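Side-chain contacts in tRNA dimethylallyltransferase (Staphylococcus epidermidis ATCC 12228, PDB 3D3Q), which probably transfers a dimethylallyl group from dimethylallyl diphosphate onto adenine 37 of tRNAs that read codons beginning with uridine, with magnesium as cofactor: residues V54-E57 with E58-G61; I203-R207 with E208-L212; K216-D219 with I220-G223; G225-N228 with E229-L233; E251-P254 with V255-N259. All coordinates share one frame; numbering follows the deposited sequence.

Contact 1 of 5, residues V54-E57 with E58-G61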
loop_
_atom_site.group_PDB
_atom_site.type_symbol
_atom_site.label_atom_id
_atom_site.label_comp_id
_atom_site.label_asym_id
_atom_site.label_seq_id
_atom_site.Cartn_x
_atom_site.Cartn_y
_atom_site.Cartn_z
ATOM N N VAL A 54 -11.292 4.060 -9.912
ATOM C CA VAL A 54 -12.201 5.152 -9.573
ATOM C C VAL A 54 -12.738 5.824 -10.832
ATOM O O VAL A 54 -11.994 6.054 -11.794
ATOM C CB VAL A 54 -11.490 6.199 -8.680
ATOM C CG1 VAL A 54 -10.142 6.590 -9.281
ATOM C CG2 VAL A 54 -12.376 7.409 -8.518
ATOM N N THR A 55 -14.030 6.136 -10.833
ATOM C CA THR A 55 -14.646 6.755 -12.001
ATOM C C THR A 55 -14.507 8.265 -12.047
ATOM O O THR A 55 -14.319 8.917 -11.022
ATOM C CB THR A 55 -16.148 6.389 -12.105
ATOM O OG1 THR A 55 -16.904 7.075 -11.089
ATOM C CG2 THR A 55 -16.330 4.891 -11.940
ATOM N N THR A 56 -14.588 8.808 -13.256
ATOM C CA THR A 56 -14.464 10.246 -13.442
ATOM C C THR A 56 -15.398 10.981 -12.480
ATOM O O THR A 56 -15.036 12.014 -11.930
ATOM C CB THR A 56 -14.809 10.683 -14.891
ATOM O OG1 THR A 56 -16.207 10.484 -15.131
ATOM C CG2 THR A 56 -14.023 9.869 -15.905
ATOM N N GLU A 57 -16.590 10.435 -12.258
ATOM C CA GLU A 57 -17.558 11.065 -11.375
ATOM C C GLU A 57 -17.125 11.066 -9.942
ATOM O O GLU A 57 -17.276 12.054 -9.244
ATOM C CB GLU A 57 -18.898 10.357 -11.451
ATOM C CG GLU A 57 -19.984 11.007 -10.603
ATOM C CD GLU A 57 -21.240 10.143 -10.509
ATOM O OE1 GLU A 57 -22.285 10.636 -10.027
ATOM O OE2 GLU A 57 -21.172 8.962 -10.910
ATOM N N GLU A 58 -16.604 9.939 -9.496
ATOM C CA GLU A 58 -16.171 9.809 -8.124
ATOM C C GLU A 58 -14.970 10.683 -7.801
ATOM O O GLU A 58 -14.739 11.023 -6.642
ATOM C CB GLU A 58 -15.870 8.344 -7.830
ATOM C CG GLU A 58 -17.054 7.422 -8.119
ATOM C CD GLU A 58 -16.748 5.966 -7.814
ATOM O OE1 GLU A 58 -15.747 5.445 -8.358
ATOM O OE2 GLU A 58 -17.514 5.348 -7.036
HETATM N N MSE A 59 -14.210 11.057 -8.823
HETATM C CA MSE A 59 -13.030 11.907 -8.634
HETATM C C MSE A 59 -13.397 13.308 -8.164
HETATM O O MSE A 59 -12.518 14.114 -7.867
HETATM C CB MSE A 59 -12.249 12.026 -9.940
HETATM C CG MSE A 59 -11.604 10.745 -10.416
HETATM SE SE MSE A 59 -10.574 11.030 -12.040
HETATM C CE MSE A 59 -11.029 9.403 -12.997
ATOM N N GLU A 60 -14.701 13.585 -8.118
ATOM C CA GLU A 60 -15.236 14.881 -7.694
ATOM C C GLU A 60 -14.461 16.099 -8.186
ATOM O O GLU A 60 -14.289 17.057 -7.442
ATOM C CB GLU A 60 -15.340 14.933 -6.168
ATOM C CG GLU A 60 -16.640 14.377 -5.615
ATOM C CD GLU A 60 -16.527 13.989 -4.151
ATOM O OE1 GLU A 60 -15.854 14.724 -3.385
ATOM O OE2 GLU A 60 -17.122 12.955 -3.761
ATOM N N GLY A 61 -14.001 16.072 -9.429
ATOM C CA GLY A 61 -13.282 17.220 -9.939
ATOM C C GLY A 61 -11.781 17.125 -9.778
ATOM O O GLY A 61 -11.031 17.612 -10.623
#
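Thr55 and Glu58 hold each other by exchanged bonds. Thr55 N donates to Glu58 OE1 at 3.1 Å, almost straight at 177° and on the anti lone pair of the carboxylate. In return Glu58 N donates to Thr55 OG1 at 3.3 Å. The hydroxyl can accept because chi1 of 72° sets OG1 between the backbone N and the carbonyl carbon, while the extended Glu58 chain is long enough to reach back to the start of the turn. This exchange has the pattern of a capping box, here on an irregular loop between strands 33-37 and 64-65 that closes with a type I beta turn from Glu57 to Glu60. The denser packing lies underneath: the branch CG2 of buried Val54 meets Glu58 CB at 3.7 Å and Met59 CG at 3.9 Å, and Val54 and Met59, a selenomethionine, both touch His64. Val54 also reaches Thr21 of the probable substrate-binding P-loop. Met59 CE lies against the Thr56 backbone, 3.6 Å from Thr56 CA. On the solvent side the packing is sparse: the extended Glu57 chain meets residues 58-61 with little beyond CB and CG. Glu60, also exposed, directs its charge to Lys29 of helix 20-30 in a salt bridge.

Contact 2 of 5, residues I203-R207 with E208-L212; sequences IEMSR and ETLYL
Ser206 OG is gripped from two directions: Thr209 N donates to it at 3.3 Å and a nearly straight 173°, and Glu296 OE1 bonds to it from a loop. Ser206 is thus the N-cap of helix 207-224, and serine suits the place because a short hydroxyl can reach forward to Thr209 N; chi1 of 73° puts OG between the backbone N and the carbonyl carbon, where it faces that N-H. Glu296 OE1 also bonds Thr209 OG1, so one carboxylate ties both hydroxyls. The cap continues into regular helix with Leu210 N to Ser206 O at 2.9 Å. On the exposed flank the aliphatic part of Arg207 crosses the ring of Tyr211: CD lies over one face, 3.7 Å from the ring centroid and 27° off the normal, a CH-pi contact. Towards the interior, the selenomethionine Met205 sends CE to Thr209 CG2 (3.4 Å) and crosses Leu210 at about a right angle. Leu210 rests on Pro15 of the P-loop, Tyr211 leans on Arg274 and Lys278 of helix 262-286, and one residue, Met205, separates the cap from strand 197-204, which pairs at Ile203 with Val13 of strand 8-13.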
loop_
_atom_site.group_PDB
_atom_site.type_symbol
_atom_site.label_atom_id
_atom_site.label_comp_id
_atom_site.label_asym_id
_atom_site.label_seq_id
_atom_site.Cartn_x
_atom_site.Cartn_y
_atom_site.Cartn_z
ATOM N N ILE A 203 -3.844 2.903 5.897
ATOM C CA ILE A 203 -5.081 2.529 6.570
ATOM C C ILE A 203 -4.989 1.064 6.956
ATOM O O ILE A 203 -4.866 0.191 6.099
ATOM C CB ILE A 203 -6.288 2.718 5.662
ATOM C CG1 ILE A 203 -6.326 4.149 5.129
ATOM C CG2 ILE A 203 -7.548 2.423 6.436
ATOM C CD1 ILE A 203 -7.444 4.382 4.138
ATOM N N GLU A 204 -5.058 0.803 8.250
ATOM C CA GLU A 204 -4.931 -0.551 8.761
ATOM C C GLU A 204 -6.242 -1.115 9.310
ATOM O O GLU A 204 -7.228 -0.403 9.450
ATOM C CB GLU A 204 -3.879 -0.550 9.866
ATOM C CG GLU A 204 -3.511 -1.913 10.407
ATOM C CD GLU A 204 -2.936 -1.838 11.805
ATOM O OE1 GLU A 204 -3.676 -1.401 12.720
ATOM O OE2 GLU A 204 -1.751 -2.212 11.978
HETATM N N MSE A 205 -6.240 -2.402 9.632
HETATM C CA MSE A 205 -7.416 -3.043 10.184
HETATM C C MSE A 205 -7.056 -4.471 10.558
HETATM O O MSE A 205 -6.058 -5.004 10.080
HETATM C CB MSE A 205 -8.550 -3.011 9.165
HETATM C CG MSE A 205 -8.156 -3.594 7.829
HETATM SE SE MSE A 205 -9.354 -3.076 6.395
HETATM C CE MSE A 205 -10.847 -4.211 6.881
ATOM N N SER A 206 -7.862 -5.084 11.421
ATOM C CA SER A 206 -7.601 -6.444 11.870
ATOM C C SER A 206 -7.750 -7.431 10.731
ATOM O O SER A 206 -8.523 -7.199 9.805
ATOM C CB SER A 206 -8.549 -6.825 13.010
ATOM O OG SER A 206 -9.879 -7.036 12.556
ATOM N N ARG A 207 -7.011 -8.534 10.799
ATOM C CA ARG A 207 -7.071 -9.546 9.752
ATOM C C ARG A 207 -8.498 -10.053 9.609
ATOM O O ARG A 207 -8.924 -10.431 8.516
ATOM C CB ARG A 207 -6.145 -10.735 10.065
ATOM C CG ARG A 207 -5.582 -11.406 8.801
ATOM C CD ARG A 207 -5.492 -12.932 8.854
ATOM N NE ARG A 207 -4.714 -13.485 9.919
ATOM C CZ ARG A 207 -4.884 -14.573 10.674
ATOM N NH1 ARG A 207 -3.935 -14.768 11.559
ATOM N NH2 ARG A 207 -5.909 -15.425 10.621
ATOM N N GLU A 208 -9.235 -10.067 10.716
ATOM C CA GLU A 208 -10.616 -10.533 10.696
ATOM C C GLU A 208 -11.447 -9.659 9.756
ATOM O O GLU A 208 -12.004 -10.148 8.770
ATOM C CB GLU A 208 -11.239 -10.483 12.100
ATOM C CG GLU A 208 -10.627 -11.401 13.172
ATOM C CD GLU A 208 -9.473 -10.754 13.947
ATOM O OE1 GLU A 208 -8.307 -10.944 13.538
ATOM O OE2 GLU A 208 -9.738 -10.049 14.956
ATOM N N THR A 209 -11.523 -8.365 10.070
ATOM C CA THR A 209 -12.298 -7.424 9.268
ATOM C C THR A 209 -11.777 -7.367 7.836
ATOM O O THR A 209 -12.551 -7.343 6.885
ATOM C CB THR A 209 -12.272 -5.989 9.880
ATOM O OG1 THR A 209 -12.697 -6.029 11.248
ATOM C CG2 THR A 209 -13.206 -5.062 9.113
ATOM N N LEU A 210 -10.460 -7.347 7.691
ATOM C CA LEU A 210 -9.841 -7.302 6.379
ATOM C C LEU A 210 -10.374 -8.422 5.489
ATOM O O LEU A 210 -10.981 -8.170 4.445
ATOM C CB LEU A 210 -8.320 -7.441 6.515
ATOM C CG LEU A 210 -7.483 -7.568 5.226
ATOM C CD1 LEU A 210 -7.608 -6.281 4.438
ATOM C CD2 LEU A 210 -6.020 -7.849 5.548
ATOM N N TYR A 211 -10.147 -9.660 5.917
ATOM C CA TYR A 211 -10.579 -10.832 5.165
ATOM C C TYR A 211 -12.070 -10.856 4.865
ATOM O O TYR A 211 -12.499 -11.311 3.803
ATOM C CB TYR A 211 -10.171 -12.121 5.902
ATOM C CG TYR A 211 -8.701 -12.479 5.762
ATOM C CD1 TYR A 211 -8.237 -13.749 6.092
ATOM C CD2 TYR A 211 -7.781 -11.553 5.276
ATOM C CE1 TYR A 211 -6.893 -14.092 5.937
ATOM C CE2 TYR A 211 -6.439 -11.880 5.118
ATOM C CZ TYR A 211 -6.002 -13.153 5.448
ATOM O OH TYR A 211 -4.675 -13.483 5.276
ATOM N N LEU A 212 -12.863 -10.357 5.798
ATOM C CA LEU A 212 -14.298 -10.335 5.602
ATOM C C LEU A 212 -14.681 -9.332 4.510
ATOM O O LEU A 212 -15.497 -9.636 3.640
ATOM C CB LEU A 212 -14.977 -9.981 6.918
ATOM C CG LEU A 212 -16.492 -10.093 6.906
ATOM C CD1 LEU A 212 -16.902 -11.518 6.558
ATOM C CD2 LEU A 212 -17.017 -9.693 8.270
#

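Contact 3 of 5, residues K216-D219 with I220-G223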
loop_
_atom_site.group_PDB
_atom_site.type_symbol
_atom_site.label_atom_id
_atom_site.label_comp_id
_atom_site.label_asym_id
_atom_site.label_seq_id
_atom_site.Cartn_x
_atom_site.Cartn_y
_atom_site.Cartn_z
ATOM N N LYS A 216 -16.270 -9.748 0.649
ATOM C CA LYS A 216 -17.425 -8.964 0.253
ATOM C C LYS A 216 -17.179 -8.097 -0.981
ATOM O O LYS A 216 -18.106 -7.812 -1.727
ATOM C CB LYS A 216 -17.901 -8.102 1.420
ATOM C CG LYS A 216 -19.189 -7.354 1.131
ATOM C CD LYS A 216 -20.087 -7.227 2.366
ATOM C CE LYS A 216 -21.423 -6.552 2.027
ATOM N NZ LYS A 216 -22.356 -6.531 3.183
ATOM N N ARG A 217 -15.938 -7.689 -1.208
ATOM C CA ARG A 217 -15.643 -6.861 -2.369
ATOM C C ARG A 217 -15.580 -7.709 -3.627
ATOM O O ARG A 217 -15.837 -7.228 -4.732
ATOM C CB ARG A 217 -14.330 -6.119 -2.167
ATOM C CG ARG A 217 -13.893 -5.293 -3.340
ATOM C CD ARG A 217 -12.619 -4.567 -2.976
ATOM N NE ARG A 217 -11.547 -5.457 -2.495
ATOM C CZ ARG A 217 -10.766 -6.199 -3.280
ATOM N NH1 ARG A 217 -9.820 -6.968 -2.745
ATOM N NH2 ARG A 217 -10.934 -6.173 -4.597
ATOM N N VAL A 218 -15.235 -8.977 -3.458
ATOM C CA VAL A 218 -15.156 -9.877 -4.593
ATOM C C VAL A 218 -16.587 -10.176 -5.018
ATOM O O VAL A 218 -16.875 -10.284 -6.204
ATOM C CB VAL A 218 -14.386 -11.186 -4.229
ATOM C CG1 VAL A 218 -14.382 -12.142 -5.407
ATOM C CG2 VAL A 218 -12.954 -10.860 -3.849
ATOM N N ASP A 219 -17.492 -10.284 -4.047
ATOM C CA ASP A 219 -18.895 -10.558 -4.362
ATOM C C ASP A 219 -19.469 -9.410 -5.167
ATOM O O ASP A 219 -20.172 -9.628 -6.150
ATOM C CB ASP A 219 -19.735 -10.749 -3.094
ATOM C CG ASP A 219 -19.401 -12.035 -2.356
ATOM O OD1 ASP A 219 -18.878 -12.976 -3.002
ATOM O OD2 ASP A 219 -19.677 -12.114 -1.127
ATOM N N ILE A 220 -19.173 -8.184 -4.749
ATOM C CA ILE A 220 -19.683 -7.015 -5.448
ATOM C C ILE A 220 -19.160 -6.936 -6.877
ATOM O O ILE A 220 -19.916 -6.652 -7.802
ATOM C CB ILE A 220 -19.307 -5.730 -4.715
ATOM C CG1 ILE A 220 -19.738 -5.815 -3.252
ATOM C CG2 ILE A 220 -19.974 -4.547 -5.388
ATOM C CD1 ILE A 220 -19.280 -4.644 -2.411
HETATM N N MSE A 221 -17.864 -7.182 -7.056
HETATM C CA MSE A 221 -17.271 -7.129 -8.388
HETATM C C MSE A 221 -17.989 -8.085 -9.335
HETATM O O MSE A 221 -18.324 -7.714 -10.462
HETATM C CB MSE A 221 -15.788 -7.497 -8.358
HETATM C CG MSE A 221 -14.915 -6.651 -7.451
HETATM SE SE MSE A 221 -13.019 -6.853 -7.900
HETATM C CE MSE A 221 -12.797 -8.773 -7.676
ATOM N N LEU A 222 -18.209 -9.318 -8.883
ATOM C CA LEU A 222 -18.895 -10.311 -9.700
ATOM C C LEU A 222 -20.270 -9.768 -10.018
ATOM O O LEU A 222 -20.761 -9.900 -11.136
ATOM C CB LEU A 222 -19.026 -11.642 -8.949
ATOM C CG LEU A 222 -17.851 -12.632 -8.974
ATOM C CD1 LEU A 222 -17.620 -13.144 -10.386
ATOM C CD2 LEU A 222 -16.612 -11.961 -8.459
ATOM N N GLY A 223 -20.874 -9.133 -9.019
ATOM C CA GLY A 223 -22.200 -8.570 -9.180
ATOM C C GLY A 223 -22.227 -7.337 -10.050
ATOM O O GLY A 223 -23.285 -6.944 -10.518
#
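Ile220 packs its CG1 branch on the carbonyl of Lys216 in the preceding turn, to which Ile220 N donates at 3.2 Å. Only the side chains themselves are loosely set, Ile220 CD1 lying 4.5 Å from Lys216 CG on the exposed flank, where the lysine leads away. Met221, a selenomethionine, follows with N bonded to Arg217 O at 3.1 Å. The two side chains run together in the same direction, and Met221 SE comes within 4.0 Å of Arg217 NH2, approaching the guanidinium obliquely. Arg217 gets there by leaving the helix with CG anti to its nitrogen (chi1 177°) and bending at chi3. Leu222 lies alongside Val218, pointing the same way, and both press on Leu269 of helix 262-286; branched apolar chains suit this face, which turns inward. Asp219 on the neighbouring flank forms a salt bridge with Lys270 of that helix. Gly223 ends the run, its N bonded to Asp219 O at 3.0 Å; glycine fits because a side chain here would be crowded by the carbonyl of Ile220. The pattern is that of an amphipathic helix whose apolar strip packs on helix 262-286, while Arg217 touches Thr16 and Ala17 of the P-loop, which probably binds the substrate.

Contact 4 of 5, residues G225-N228 with E229-L233; sequences GLFN and EVQHL
Phe227 offers its ring edge to Gln231: the amide carbon CD sits near the ring plane, 3.4 Å from CE1, with amide and ring turned 59° apart. The ring reaches this place because CG stands anti to the backbone N (chi1 -171°), while Gln231, with chi1 of -77°, sends its extended chain back along the helix. A glutamine suits the spot, since its methylenes can border an aromatic ring while the amide keeps a polar end. That end receives a weak, bent bond from Asn228 ND2 to Gln231 OE1, 3.4 Å, and the two amides cross at about a right angle. Asn228 ND2 also stands over one face of the exposed His232 ring, the amide inclined to it. On the buried flank Leu226 and Val230 meet through methyls, CD1 to CG1 at 4.1 Å. Glu229 extends away from this helix turn; its buried carboxylate takes bonds from the backbone N of Asp48 and Ile49 and from the hydroxyl of Tyr249. Ahead of all this stands Gly225, whose O accepts from Glu229 N at 3.0 Å. Glycine with positive phi closes helix 207-224 in a Schellman motif and at once serves as N-cap of helix 226-235, at the junction of the two.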
loop_
_atom_site.group_PDB
_atom_site.type_symbol
_atom_site.label_atom_id
_atom_site.label_comp_id
_atom_site.label_asym_id
_atom_site.label_seq_id
_atom_site.Cartn_x
_atom_site.Cartn_y
_atom_site.Cartn_z
ATOM N N GLY A 225 -20.340 -7.016 -12.904
ATOM C CA GLY A 225 -19.972 -7.317 -14.273
ATOM C C GLY A 225 -18.505 -7.602 -14.516
ATOM O O GLY A 225 -18.019 -7.425 -15.635
ATOM N N LEU A 226 -17.796 -8.030 -13.471
ATOM C CA LEU A 226 -16.369 -8.362 -13.578
ATOM C C LEU A 226 -16.155 -9.425 -14.645
ATOM O O LEU A 226 -15.298 -9.285 -15.514
ATOM C CB LEU A 226 -15.827 -8.893 -12.241
ATOM C CG LEU A 226 -14.462 -9.596 -12.303
ATOM C CD1 LEU A 226 -13.404 -8.630 -12.806
ATOM C CD2 LEU A 226 -14.084 -10.137 -10.931
ATOM N N PHE A 227 -16.939 -10.494 -14.566
ATOM C CA PHE A 227 -16.818 -11.572 -15.525
ATOM C C PHE A 227 -17.079 -11.047 -16.938
ATOM O O PHE A 227 -16.387 -11.434 -17.877
ATOM C CB PHE A 227 -17.792 -12.699 -15.175
ATOM C CG PHE A 227 -17.591 -13.953 -15.980
ATOM C CD1 PHE A 227 -18.098 -14.056 -17.273
ATOM C CD2 PHE A 227 -16.865 -15.019 -15.458
ATOM C CE1 PHE A 227 -17.893 -15.209 -18.039
ATOM C CE2 PHE A 227 -16.654 -16.175 -16.212
ATOM C CZ PHE A 227 -17.166 -16.269 -17.511
ATOM N N ASN A 228 -18.057 -10.159 -17.095
ATOM C CA ASN A 228 -18.356 -9.620 -18.417
ATOM C C ASN A 228 -17.143 -8.856 -18.947
ATOM O O ASN A 228 -16.857 -8.864 -20.146
ATOM C CB ASN A 228 -19.562 -8.684 -18.364
ATOM C CG ASN A 228 -20.043 -8.289 -19.745
ATOM O OD1 ASN A 228 -20.803 -7.335 -19.906
ATOM N ND2 ASN A 228 -19.605 -9.029 -20.755
ATOM N N GLU A 229 -16.427 -8.203 -18.041
ATOM C CA GLU A 229 -15.261 -7.442 -18.424
ATOM C C GLU A 229 -14.153 -8.362 -18.932
ATOM O O GLU A 229 -13.642 -8.159 -20.036
ATOM C CB GLU A 229 -14.760 -6.626 -17.242
ATOM C CG GLU A 229 -13.881 -5.449 -17.607
ATOM C CD GLU A 229 -13.419 -4.707 -16.377
ATOM O OE1 GLU A 229 -12.503 -5.219 -15.697
ATOM O OE2 GLU A 229 -13.980 -3.630 -16.075
ATOM N N VAL A 230 -13.783 -9.376 -18.150
ATOM C CA VAL A 230 -12.725 -10.284 -18.578
ATOM C C VAL A 230 -13.105 -10.965 -19.881
ATOM O O VAL A 230 -12.247 -11.478 -20.594
ATOM C CB VAL A 230 -12.418 -11.375 -17.534
ATOM C CG1 VAL A 230 -12.245 -10.764 -16.165
ATOM C CG2 VAL A 230 -13.497 -12.406 -17.534
ATOM N N GLN A 231 -14.395 -10.959 -20.196
ATOM C CA GLN A 231 -14.871 -11.570 -21.430
ATOM C C GLN A 231 -14.519 -10.685 -22.606
ATOM O O GLN A 231 -14.055 -11.169 -23.625
ATOM C CB GLN A 231 -16.384 -11.773 -21.384
ATOM C CG GLN A 231 -16.849 -12.959 -20.548
ATOM C CD GLN A 231 -18.343 -13.219 -20.714
ATOM O OE1 GLN A 231 -19.171 -12.366 -20.389
ATOM N NE2 GLN A 231 -18.691 -14.400 -21.225
ATOM N N HIS A 232 -14.749 -9.387 -22.457
ATOM C CA HIS A 232 -14.445 -8.446 -23.520
ATOM C C HIS A 232 -12.947 -8.402 -23.758
ATOM O O HIS A 232 -12.490 -8.296 -24.899
ATOM C CB HIS A 232 -14.941 -7.053 -23.153
ATOM C CG HIS A 232 -16.434 -6.949 -23.060
ATOM N ND1 HIS A 232 -17.067 -6.063 -22.211
ATOM C CD2 HIS A 232 -17.421 -7.604 -23.722
ATOM C CE1 HIS A 232 -18.377 -6.177 -22.354
ATOM N NE2 HIS A 232 -18.619 -7.104 -23.264
ATOM N N LEU A 233 -12.174 -8.479 -22.680
ATOM C CA LEU A 233 -10.714 -8.441 -22.782
ATOM C C LEU A 233 -10.171 -9.688 -23.450
ATOM O O LEU A 233 -9.378 -9.596 -24.379
ATOM C CB LEU A 233 -10.096 -8.301 -21.397
ATOM C CG LEU A 233 -10.277 -6.942 -20.731
ATOM C CD1 LEU A 233 -9.945 -7.049 -19.254
ATOM C CD2 LEU A 233 -9.381 -5.918 -21.416
#

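Contact 5 of 5, residues E251-P254 with V255-N259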
loop_
_atom_site.group_PDB
_atom_site.type_symbol
_atom_site.label_atom_id
_atom_site.label_comp_id
_atom_site.label_asym_id
_atom_site.label_seq_id
_atom_site.Cartn_x
_atom_site.Cartn_y
_atom_site.Cartn_z
ATOM N N GLU A 251 -7.800 -15.875 -12.854
ATOM C CA GLU A 251 -8.639 -16.934 -12.302
ATOM C C GLU A 251 -9.890 -17.140 -13.126
ATOM O O GLU A 251 -10.358 -18.259 -13.294
ATOM C CB GLU A 251 -9.038 -16.624 -10.858
ATOM C CG GLU A 251 -7.857 -16.474 -9.915
ATOM C CD GLU A 251 -7.440 -15.031 -9.727
ATOM O OE1 GLU A 251 -7.853 -14.180 -10.554
ATOM O OE2 GLU A 251 -6.687 -14.759 -8.759
ATOM N N LEU A 252 -10.424 -16.048 -13.649
ATOM C CA LEU A 252 -11.629 -16.114 -14.453
ATOM C C LEU A 252 -11.403 -16.539 -15.896
ATOM O O LEU A 252 -12.321 -17.022 -16.539
ATOM C CB LEU A 252 -12.359 -14.768 -14.416
ATOM C CG LEU A 252 -12.808 -14.277 -13.029
ATOM C CD1 LEU A 252 -13.488 -12.916 -13.142
ATOM C CD2 LEU A 252 -13.755 -15.271 -12.407
ATOM N N VAL A 253 -10.200 -16.368 -16.424
ATOM C CA VAL A 253 -9.976 -16.766 -17.817
ATOM C C VAL A 253 -10.297 -18.242 -18.041
ATOM O O VAL A 253 -10.961 -18.596 -19.010
ATOM C CB VAL A 253 -8.517 -16.493 -18.289
ATOM C CG1 VAL A 253 -8.343 -16.930 -19.734
ATOM C CG2 VAL A 253 -8.202 -15.018 -18.173
ATOM N N PRO A 254 -9.834 -19.124 -17.138
ATOM C CA PRO A 254 -10.087 -20.566 -17.259
ATOM C C PRO A 254 -11.568 -20.940 -17.277
ATOM O O PRO A 254 -11.985 -21.832 -18.017
ATOM C CB PRO A 254 -9.366 -21.149 -16.039
ATOM C CG PRO A 254 -8.240 -20.202 -15.837
ATOM C CD PRO A 254 -8.919 -18.863 -16.014
ATOM N N VAL A 255 -12.360 -20.247 -16.468
ATOM C CA VAL A 255 -13.781 -20.528 -16.392
ATOM C C VAL A 255 -14.499 -20.127 -17.690
ATOM O O VAL A 255 -15.576 -20.636 -18.003
ATOM C CB VAL A 255 -14.415 -19.837 -15.130
ATOM C CG1 VAL A 255 -14.384 -18.342 -15.280
ATOM C CG2 VAL A 255 -15.830 -20.328 -14.921
ATOM N N ILE A 256 -13.875 -19.243 -18.457
ATOM C CA ILE A 256 -14.439 -18.800 -19.720
ATOM C C ILE A 256 -14.240 -19.883 -20.778
ATOM O O ILE A 256 -14.949 -19.937 -21.788
ATOM C CB ILE A 256 -13.758 -17.527 -20.212
ATOM C CG1 ILE A 256 -13.889 -16.437 -19.162
ATOM C CG2 ILE A 256 -14.392 -17.057 -21.500
ATOM C CD1 ILE A 256 -13.198 -15.140 -19.563
ATOM N N LYS A 257 -13.270 -20.749 -20.532
ATOM C CA LYS A 257 -12.963 -21.837 -21.439
ATOM C C LYS A 257 -13.753 -23.090 -21.068
ATOM O O LYS A 257 -14.018 -23.952 -21.909
ATOM C CB LYS A 257 -11.456 -22.100 -21.407
ATOM C CG LYS A 257 -10.650 -20.838 -21.732
ATOM C CD LYS A 257 -9.169 -21.109 -21.871
ATOM C CE LYS A 257 -8.432 -19.888 -22.402
ATOM N NZ LYS A 257 -6.951 -20.108 -22.450
ATOM N N GLY A 258 -14.137 -23.177 -19.800
ATOM C CA GLY A 258 -14.911 -24.309 -19.346
ATOM C C GLY A 258 -14.040 -25.376 -18.727
ATOM O O GLY A 258 -14.428 -26.543 -18.651
ATOM N N ASN A 259 -12.853 -24.987 -18.287
ATOM C CA ASN A 259 -11.953 -25.945 -17.666
ATOM C C ASN A 259 -12.107 -25.919 -16.155
ATOM O O ASN A 259 -11.765 -26.876 -15.468
ATOM C CB ASN A 259 -10.508 -25.647 -18.064
ATOM C CG ASN A 259 -10.266 -25.852 -19.538
ATOM O OD1 ASN A 259 -9.878 -24.924 -20.251
ATOM N ND2 ASN A 259 -10.509 -27.069 -20.011
#
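Pro254 O collects three backbone donors at the end of a short helix. Lys257 N stands 3.0 Å away and well above the carbonyl plane, Gly258 N lies 3.1 Å off in that plane, and Asn259 N bonds at 3.3 Å with a straighter N-H angle of 165°. The donors come from residues three, four and five places further on, so the chain is drawn in as the helix closes. Beside them Val253 and Lys257 run in parallel, with Val253 CG1 4.0 Å from Lys257 CE; the extended lysine chain lends its methylenes to the valine, while its ammonium forms a salt bridge with Glu239. Helix 252-257 is short and weakly bonded. Its start tolerates Pro254, which has no N-H to give, and its end is marked by Gly258, the first residue to leave helical angles. The positive phi of 96° suits glycine, since no CB presses on the preceding carbonyl. Ile256 N adds a bond to Val253 O, 3.0 Å, from a donor lifted out of the carbonyl plane. Further out, neighbouring elements surround the turn. Leu252 meets Leu226 and Met262, and Val255 and Ile256 both pack on Phe227 of helix 226-235. Pro254 and Val255 lean on Ile260, while Val253 lies on Met244. At the other end, buried Glu251 accepts from Gly248 N and touches Leu269 and His272 of helix 262-286.

Contact 1 is the surface member, a loop turn held by polar side chains and without contact to the other four, its nearest atoms about 10 Å from contacts 3 and 4. The rest are partly buried. Contacts 2 and 3 share helix 207-224: its start is capped by a serine hydroxyl beside the central sheet, whereas its later turns meet helix 262-286 by apolar packing and a salt bridge. Contact 4 begins where that helix ends, with Met221 O and Leu226 N 3.1 Å apart in a probable hydrogen bond. Contacts 4 and 5 pack directly, Val230 CG2 lying 3.4 Å from Ile256 CD1. Contact 5, farthest from the chain centre, is held largely by backbone bonds, several of them to one carbonyl.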